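Long-range contacts in kinectin 1 (Kinesin receptor) (Legionella pneumophila, PDB 4MU6), which is a Legionella effector, LegC3, of undetermined molecular function, probably anchored in a membrane and carrying the elongated, helical N-terminal domain described here: residues A[13-17]-A[48-53]; A[2-6]-A[56-60]; A[5-10]-A[247-251]. One frame throughout, in Å; residues are numbered along the deposited sequence.

Contact 1. Residues A[13-17]-A[48-53]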
loop_
_atom_site.group_PDB
_atom_site.type_symbol
_atom_site.label_atom_id
_atom_site.label_comp_id
_atom_site.label_asym_id
_atom_site.label_seq_id
_atom_site.Cartn_x
_atom_site.Cartn_y
_atom_site.Cartn_z
ATOM N N LEU A 13 7.510 3.070 -34.485
ATOM C CA LEU A 13 8.716 2.891 -33.673
ATOM C C LEU A 13 9.780 2.108 -34.439
ATOM O O LEU A 13 10.944 2.514 -34.500
ATOM C CB LEU A 13 8.399 2.191 -32.350
ATOM C CG LEU A 13 9.604 1.915 -31.438
ATOM C CD1 LEU A 13 10.279 3.205 -31.057
ATOM C CD2 LEU A 13 9.177 1.174 -30.190
ATOM N N VAL A 14 9.378 0.984 -35.020
ATOM C CA VAL A 14 10.309 0.155 -35.778
ATOM C C VAL A 14 10.894 0.946 -36.946
ATOM O O VAL A 14 12.097 0.878 -37.216
ATOM C CB VAL A 14 9.628 -1.139 -36.266
ATOM C CG1 VAL A 14 10.600 -2.009 -37.049
ATOM C CG2 VAL A 14 9.069 -1.913 -35.059
ATOM N N THR A 15 10.048 1.735 -37.599
ATOM C CA THR A 15 10.472 2.534 -38.741
ATOM C C THR A 15 11.543 3.536 -38.334
ATOM O O THR A 15 12.552 3.701 -39.027
ATOM C CB THR A 15 9.290 3.299 -39.363
ATOM O OG1 THR A 15 8.341 2.363 -39.882
ATOM C CG2 THR A 15 9.769 4.188 -40.493
ATOM N N GLU A 16 11.311 4.200 -37.207
ATOM C CA GLU A 16 12.256 5.180 -36.702
ATOM C C GLU A 16 13.595 4.508 -36.461
ATOM O O GLU A 16 14.642 5.048 -36.808
ATOM C CB GLU A 16 11.739 5.812 -35.417
ATOM C CG GLU A 16 12.607 6.950 -34.891
ATOM C CD GLU A 16 12.267 7.340 -33.450
ATOM O OE1 GLU A 16 12.147 8.554 -33.171
ATOM O OE2 GLU A 16 12.129 6.436 -32.593
ATOM N N HIS A 17 13.559 3.307 -35.895
ATOM C CA HIS A 17 14.793 2.574 -35.629
ATOM C C HIS A 17 15.458 2.009 -36.892
ATOM O O HIS A 17 16.680 1.880 -36.954
ATOM C CB HIS A 17 14.557 1.485 -34.590
ATOM C CG HIS A 17 14.393 2.015 -33.201
ATOM N ND1 HIS A 17 15.367 1.883 -32.237
ATOM C CD2 HIS A 17 13.378 2.698 -32.621
ATOM C CE1 HIS A 17 14.954 2.450 -31.118
ATOM N NE2 HIS A 17 13.749 2.951 -31.324
ATOM N N SER A 48 17.641 -2.577 -30.596
ATOM C CA SER A 48 17.360 -1.188 -30.230
ATOM C C SER A 48 15.862 -0.898 -29.983
ATOM O O SER A 48 15.532 -0.147 -29.065
ATOM C CB SER A 48 18.014 -0.184 -31.203
ATOM O OG SER A 48 17.195 0.119 -32.318
ATOM N N VAL A 49 14.965 -1.477 -30.785
ATOM C CA VAL A 49 13.523 -1.364 -30.533
ATOM C C VAL A 49 13.185 -2.003 -29.175
ATOM O O VAL A 49 12.445 -1.434 -28.375
ATOM C CB VAL A 49 12.699 -2.059 -31.621
ATOM C CG1 VAL A 49 11.202 -2.108 -31.233
ATOM C CG2 VAL A 49 12.896 -1.366 -32.959
ATOM N N THR A 50 13.749 -3.181 -28.924
ATOM C CA THR A 50 13.502 -3.900 -27.681
ATOM C C THR A 50 13.948 -3.105 -26.446
ATOM O O THR A 50 13.242 -3.106 -25.444
ATOM C CB THR A 50 14.128 -5.323 -27.697
ATOM O OG1 THR A 50 13.530 -6.096 -28.748
ATOM C CG2 THR A 50 13.912 -6.056 -26.357
ATOM N N ALA A 51 15.090 -2.414 -26.526
ATOM C CA ALA A 51 15.577 -1.603 -25.397
ATOM C C ALA A 51 14.651 -0.420 -25.142
ATOM O O ALA A 51 14.315 -0.120 -23.986
ATOM C CB ALA A 51 17.052 -1.124 -25.610
ATOM N N THR A 52 14.226 0.237 -26.222
ATOM C CA THR A 52 13.233 1.305 -26.116
ATOM C C THR A 52 11.941 0.818 -25.451
ATOM O O THR A 52 11.372 1.504 -24.602
ATOM C CB THR A 52 12.887 1.900 -27.485
ATOM O OG1 THR A 52 14.014 2.625 -27.994
ATOM C CG2 THR A 52 11.674 2.843 -27.377
ATOM N N LEU A 53 11.459 -0.355 -25.839
ATOM C CA LEU A 53 10.209 -0.853 -25.248
ATOM C C LEU A 53 10.362 -1.170 -23.761
ATOM O O LEU A 53 9.449 -0.920 -22.960
ATOM C CB LEU A 53 9.668 -2.059 -26.021
ATOM C CG LEU A 53 9.067 -1.679 -27.378
ATOM C CD1 LEU A 53 8.879 -2.896 -28.255
ATOM C CD2 LEU A 53 7.742 -0.968 -27.157
HETATM O O HOH W 1 18.700 0.459 -34.643
#
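His17 carries the polar half of this helix-to-helix contact. Its ND1 meets Ser48 OG at 2.5 Å, a short hydrogen bond in which either atom could be the donor; the angle of 152° leaves it somewhat bent. Ser48 OG reaches the ring from near the ring plane, at its edge. A water also bonds to Ser48 OG and, weakly, to the backbone oxygen of His17, so the serine hydroxyl is gripped from two directions. Thr52 OG1 sits further round the same edge, 3.3 Å from His17 CE1, and keeps a weak bond to the backbone oxygen of Ser48 in its own helix.

Over one face of the imidazole lies Val49. Its CG2 makes an off-centre CH-pi contact, 4.1 Å from the centroid of the His17 ring, and also rests on His17 CB. The ring is thus hydrogen-bonded at ND1 by Ser48 and has a methyl of Val49 against one face.

The apolar half is built round Leu13. With CG anti to the backbone N (chi1 178°), the chain extends toward helix 43-105 and its two methyls part company: CD1 meets Thr52 CG2 tip to tip at 4.0 Å, while CD2 touches both Val49 CG1 and Leu53 CD2. Val14 adds a looser touch, its CG2 4.4 Å from Val49 CG1, and both valines also lean on Ala255 of helix 227-273.

The short axes come within 10.0 Å at closest, with 129° between their directions: a steeply crossed helix pair backed by a third helix, as in a small helical bundle.

Contact 2. Residues A[2-6]-A[56-60]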
loop_
_atom_site.group_PDB
_atom_site.type_symbol
_atom_site.label_atom_id
_atom_site.label_comp_id
_atom_site.label_asym_id
_atom_site.label_seq_id
_atom_site.Cartn_x
_atom_site.Cartn_y
_atom_site.Cartn_z
ATOM N N ILE A 2 2.474 11.236 -19.782
ATOM C CA ILE A 2 1.424 10.230 -19.910
ATOM C C ILE A 2 2.067 8.838 -20.048
ATOM O O ILE A 2 3.223 8.642 -19.664
ATOM C CB ILE A 2 0.427 10.597 -21.073
ATOM C CG1 ILE A 2 -0.925 9.861 -20.945
ATOM C CG2 ILE A 2 1.084 10.429 -22.451
ATOM C CD1 ILE A 2 -1.529 9.888 -19.539
HETATM N N MSE A 3 1.320 7.874 -20.570
HETATM C CA MSE A 3 1.783 6.497 -20.675
HETATM C C MSE A 3 2.514 6.231 -21.979
HETATM O O MSE A 3 2.182 6.796 -23.017
HETATM C CB MSE A 3 0.592 5.554 -20.553
HETATM C CG MSE A 3 -0.128 5.719 -19.232
HETATM SE SE MSE A 3 1.084 5.263 -17.772
HETATM C CE MSE A 3 1.197 3.387 -18.193
ATOM N N PHE A 4 3.501 5.347 -21.919
ATOM C CA PHE A 4 4.278 5.001 -23.097
ATOM C C PHE A 4 3.766 3.759 -23.829
ATOM O O PHE A 4 3.477 3.823 -25.026
ATOM C CB PHE A 4 5.748 4.820 -22.729
ATOM C CG PHE A 4 6.463 6.109 -22.422
ATOM C CD1 PHE A 4 6.959 6.907 -23.454
ATOM C CD2 PHE A 4 6.662 6.517 -21.106
ATOM C CE1 PHE A 4 7.632 8.095 -23.175
ATOM C CE2 PHE A 4 7.337 7.700 -20.817
ATOM C CZ PHE A 4 7.824 8.489 -21.852
ATOM N N LEU A 5 3.669 2.628 -23.126
ATOM C CA LEU A 5 3.317 1.375 -23.796
ATOM C C LEU A 5 1.958 1.487 -24.470
ATOM O O LEU A 5 1.803 1.118 -25.630
ATOM C CB LEU A 5 3.315 0.188 -22.829
ATOM C CG LEU A 5 4.635 -0.330 -22.281
ATOM C CD1 LEU A 5 4.415 -1.673 -21.622
ATOM C CD2 LEU A 5 5.705 -0.417 -23.377
ATOM N N ALA A 6 0.989 2.028 -23.733
ATOM C CA ALA A 6 -0.381 2.146 -24.209
ATOM C C ALA A 6 -0.508 3.045 -25.425
ATOM O O ALA A 6 -1.467 2.928 -26.186
ATOM C CB ALA A 6 -1.289 2.648 -23.095
ATOM N N SER A 56 10.433 2.041 -21.811
ATOM C CA SER A 56 9.047 2.507 -21.768
ATOM C C SER A 56 8.207 1.736 -20.740
ATOM O O SER A 56 7.421 2.327 -19.992
ATOM C CB SER A 56 8.407 2.374 -23.152
ATOM O OG SER A 56 8.956 3.317 -24.050
ATOM N N ARG A 57 8.364 0.414 -20.736
ATOM C CA ARG A 57 7.672 -0.426 -19.782
ATOM C C ARG A 57 8.107 -0.047 -18.379
ATOM O O ARG A 57 7.284 0.091 -17.473
ATOM C CB ARG A 57 8.000 -1.899 -20.001
ATOM C CG ARG A 57 7.308 -2.810 -18.964
ATOM C CD ARG A 57 8.080 -4.094 -18.812
ATOM N NE ARG A 57 9.422 -3.812 -18.311
ATOM C CZ ARG A 57 10.434 -4.672 -18.331
ATOM N NH1 ARG A 57 10.276 -5.879 -18.853
ATOM N NH2 ARG A 57 11.610 -4.314 -17.829
ATOM N N ASP A 58 9.414 0.131 -18.203
ATOM C CA ASP A 58 9.935 0.485 -16.889
ATOM C C ASP A 58 9.353 1.812 -16.423
ATOM O O ASP A 58 8.997 1.958 -15.249
ATOM C CB ASP A 58 11.464 0.502 -16.887
ATOM C CG ASP A 58 12.046 -0.893 -16.822
ATOM O OD1 ASP A 58 11.253 -1.864 -16.890
ATOM O OD2 ASP A 58 13.283 -1.022 -16.696
ATOM N N SER A 59 9.220 2.760 -17.347
ATOM C CA SER A 59 8.660 4.064 -16.996
ATOM C C SER A 59 7.185 3.962 -16.567
ATOM O O SER A 59 6.768 4.568 -15.570
ATOM C CB SER A 59 8.814 5.067 -18.138
ATOM O OG SER A 59 8.128 6.272 -17.805
ATOM N N ASP A 60 6.406 3.193 -17.321
ATOM C CA ASP A 60 5.010 2.946 -16.981
ATOM C C ASP A 60 4.889 2.309 -15.591
ATOM O O ASP A 60 4.107 2.764 -14.769
ATOM C CB ASP A 60 4.347 2.061 -18.038
ATOM C CG ASP A 60 4.216 2.762 -19.391
ATOM O OD1 ASP A 60 4.590 3.955 -19.505
ATOM O OD2 ASP A 60 3.717 2.120 -20.342
HETATM O O HOH W 2 4.939 6.599 -18.040
#
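Asp60 OD1 is gripped by two donors: Phe4 N, at 3.0 Å from the syn side but 15° out of the carboxylate plane, and a water that also donates to the backbone oxygen of Ile2 and accepts from Ser59 OG. Asp60 OD2 takes Leu5 N at 2.8 Å, using its syn lone pair. In the N-terminal coiled-coil domain of LegC3, one side chain of long helix 43-105 thus bonds two successive N-H groups of the N-terminal loop. Both bonds are fairly straight, and together they fix the rotation of the acid.

Apolar groups close round this clasp. Leu5 sends CD1 against Arg57 CB and CD2 against Ser56 CB, lying alongside the arginine's first carbons and pointing the same way. Beyond them, the guanidinium turns back to Asp58, gripping OD1 with NE and NH2. Phe4 puts its CB on Ser56 CB at 3.6 Å, and its ring lies only 20° from the Asp60 carboxylate plane, with OD1 at the ring edge. Ser56 OG itself bonds to the backbone oxygen of Thr52. Selenomethionine Met3, bent at chi2 and chi3, folds back until its CE comes 3.3 Å from Asp60 CG.

Contact 3. Residues A[5-10]-A[247-251]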
loop_
_atom_site.group_PDB
_atom_site.type_symbol
_atom_site.label_atom_id
_atom_site.label_comp_id
_atom_site.label_asym_id
_atom_site.label_seq_id
_atom_site.Cartn_x
_atom_site.Cartn_y
_atom_site.Cartn_z
ATOM N N LEU A 5 3.669 2.628 -23.126
ATOM C CA LEU A 5 3.317 1.375 -23.796
ATOM C C LEU A 5 1.958 1.487 -24.470
ATOM O O LEU A 5 1.803 1.118 -25.630
ATOM C CB LEU A 5 3.315 0.188 -22.829
ATOM C CG LEU A 5 4.635 -0.330 -22.281
ATOM C CD1 LEU A 5 4.415 -1.673 -21.622
ATOM C CD2 LEU A 5 5.705 -0.417 -23.377
ATOM N N ALA A 6 0.989 2.028 -23.733
ATOM C CA ALA A 6 -0.381 2.146 -24.209
ATOM C C ALA A 6 -0.508 3.045 -25.425
ATOM O O ALA A 6 -1.467 2.928 -26.186
ATOM C CB ALA A 6 -1.289 2.648 -23.095
ATOM N N ASN A 7 0.458 3.941 -25.603
ATOM C CA ASN A 7 0.418 4.898 -26.703
ATOM C C ASN A 7 1.444 4.606 -27.797
ATOM O O ASN A 7 1.681 5.437 -28.676
ATOM C CB ASN A 7 0.592 6.321 -26.173
ATOM C CG ASN A 7 -0.587 6.771 -25.339
ATOM O OD1 ASN A 7 -1.727 6.778 -25.811
ATOM N ND2 ASN A 7 -0.328 7.122 -24.078
ATOM N N CYS A 8 2.041 3.419 -27.745
ATOM C CA CYS A 8 3.064 3.049 -28.714
ATOM C C CYS A 8 2.457 2.627 -30.047
ATOM O O CYS A 8 1.686 1.668 -30.116
ATOM C CB CYS A 8 3.955 1.930 -28.167
ATOM S SG CYS A 8 5.411 1.547 -29.191
ATOM N N ASN A 9 2.801 3.368 -31.095
ATOM C CA ASN A 9 2.544 2.955 -32.469
ATOM C C ASN A 9 3.708 2.076 -32.873
ATOM O O ASN A 9 4.776 2.581 -33.171
ATOM C CB ASN A 9 2.516 4.179 -33.377
ATOM C CG ASN A 9 2.075 3.852 -34.799
ATOM O OD1 ASN A 9 2.486 2.848 -35.387
ATOM N ND2 ASN A 9 1.225 4.706 -35.354
ATOM N N ILE A 10 3.518 0.764 -32.873
ATOM C CA ILE A 10 4.651 -0.140 -33.050
ATOM C C ILE A 10 5.321 0.000 -34.428
ATOM O O ILE A 10 6.543 -0.104 -34.546
ATOM C CB ILE A 10 4.262 -1.609 -32.733
ATOM C CG1 ILE A 10 5.505 -2.478 -32.543
ATOM C CG2 ILE A 10 3.358 -2.168 -33.798
ATOM C CD1 ILE A 10 6.259 -2.163 -31.265
ATOM N N LYS A 247 2.137 -6.676 -21.736
ATOM C CA LYS A 247 1.925 -5.707 -22.807
ATOM C C LYS A 247 3.231 -5.418 -23.549
ATOM O O LYS A 247 3.264 -5.271 -24.787
ATOM C CB LYS A 247 1.343 -4.415 -22.224
ATOM C CG LYS A 247 0.984 -3.385 -23.272
ATOM C CD LYS A 247 0.305 -2.190 -22.642
ATOM C CE LYS A 247 -0.305 -1.290 -23.700
ATOM N NZ LYS A 247 -1.354 -1.970 -24.529
ATOM N N CYS A 248 4.308 -5.350 -22.779
ATOM C CA CYS A 248 5.641 -5.146 -23.316
ATOM C C CYS A 248 6.109 -6.360 -24.121
ATOM O O CYS A 248 6.691 -6.204 -25.199
ATOM C CB CYS A 248 6.626 -4.870 -22.180
ATOM S SG CYS A 248 8.306 -4.538 -22.739
ATOM N N SER A 249 5.868 -7.562 -23.596
ATOM C CA SER A 249 6.188 -8.772 -24.350
ATOM C C SER A 249 5.451 -8.838 -25.691
ATOM O O SER A 249 6.016 -9.290 -26.693
ATOM C CB SER A 249 5.897 -10.032 -23.542
ATOM O OG SER A 249 7.069 -10.443 -22.865
ATOM N N ASP A 250 4.203 -8.378 -25.711
ATOM C CA ASP A 250 3.396 -8.427 -26.936
ATOM C C ASP A 250 3.893 -7.424 -27.973
ATOM O O ASP A 250 3.915 -7.707 -29.168
ATOM C CB ASP A 250 1.920 -8.144 -26.635
ATOM C CG ASP A 250 1.242 -9.278 -25.897
ATOM O OD1 ASP A 250 1.833 -10.378 -25.813
ATOM O OD2 ASP A 250 0.107 -9.068 -25.414
ATOM N N LEU A 251 4.264 -6.240 -27.497
ATOM C CA LEU A 251 4.803 -5.189 -28.354
ATOM C C LEU A 251 6.141 -5.600 -28.966
ATOM O O LEU A 251 6.426 -5.334 -30.143
ATOM C CB LEU A 251 4.944 -3.893 -27.557
ATOM C CG LEU A 251 3.641 -3.093 -27.429
ATOM C CD1 LEU A 251 3.781 -1.944 -26.432
ATOM C CD2 LEU A 251 3.205 -2.576 -28.804
#
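Leu251 of helix 227-273 pushes its two methyls into the turn of chain that leads up to helix 10-22, and this is the tight part of the contact. Its CD1 lies 3.7 Å from the backbone oxygen of Leu5 and 3.9 Å from Leu5 CD2, with Cys8 CB a little further off at 4.2 Å. The other branch, CD2, meets Ile10 CD1 at 3.9 Å. Ile10 passes Leu251 in the opposite direction: its CG1, set anti to the backbone N (chi1 -164°), carries CD1 along the leucine until it stops 3.4 Å from the backbone oxygen of Leu251. Next to this cluster, Leu5 turns its CD1 onto Cys248 CB, so that the two leucines and the cysteine form a continuous apolar patch. The oxygen of Leu5 that Leu251 CD1 touches also accepts the amide of Cys8, which holds the turn closed.

Lys247 and Ala6 make up the solvent side. Here the cover is a single lysine chain, extended as far as CE, with NZ turned off at chi4 (61°). Its CD lies 3.8 Å from Leu5 CB, and its CE does come close to the backbone, 3.5 Å from Ala6 CA. Ala6 itself is exposed, and its methyl only brushes Lys247 CE at 4.1 Å.

Just beyond, Asn9 serves as the N-cap of helix 10-22, its OD1 taking the amide of Glu12. The turn lies against both long helices: Leu5 and Cys248 also touch helix 43-105, while Ile10 packs further along helix 227-273 on Glu254 and Ala255.

All three contacts gather where the N-terminal residues lie against the two long helices 43-105 and 227-273. Contacts 2 and 3 are closest, with centres about 8 Å apart, and share Leu5 and Ala6; contact 1 lies about 14 Å from contact 2 and 11 Å from contact 3. Contacts 1 and 2 use successive parts of helix 43-105, whereas contact 3 brings in helix 227-273 from 237 residues further on. The 13-17 to 48-53 pairing falls within the span of chain bridged by each of the others. Leu53 and Cys8 help join the three patches, so the chain's start is packed against the two long helices on one side of the centre of this elongated domain.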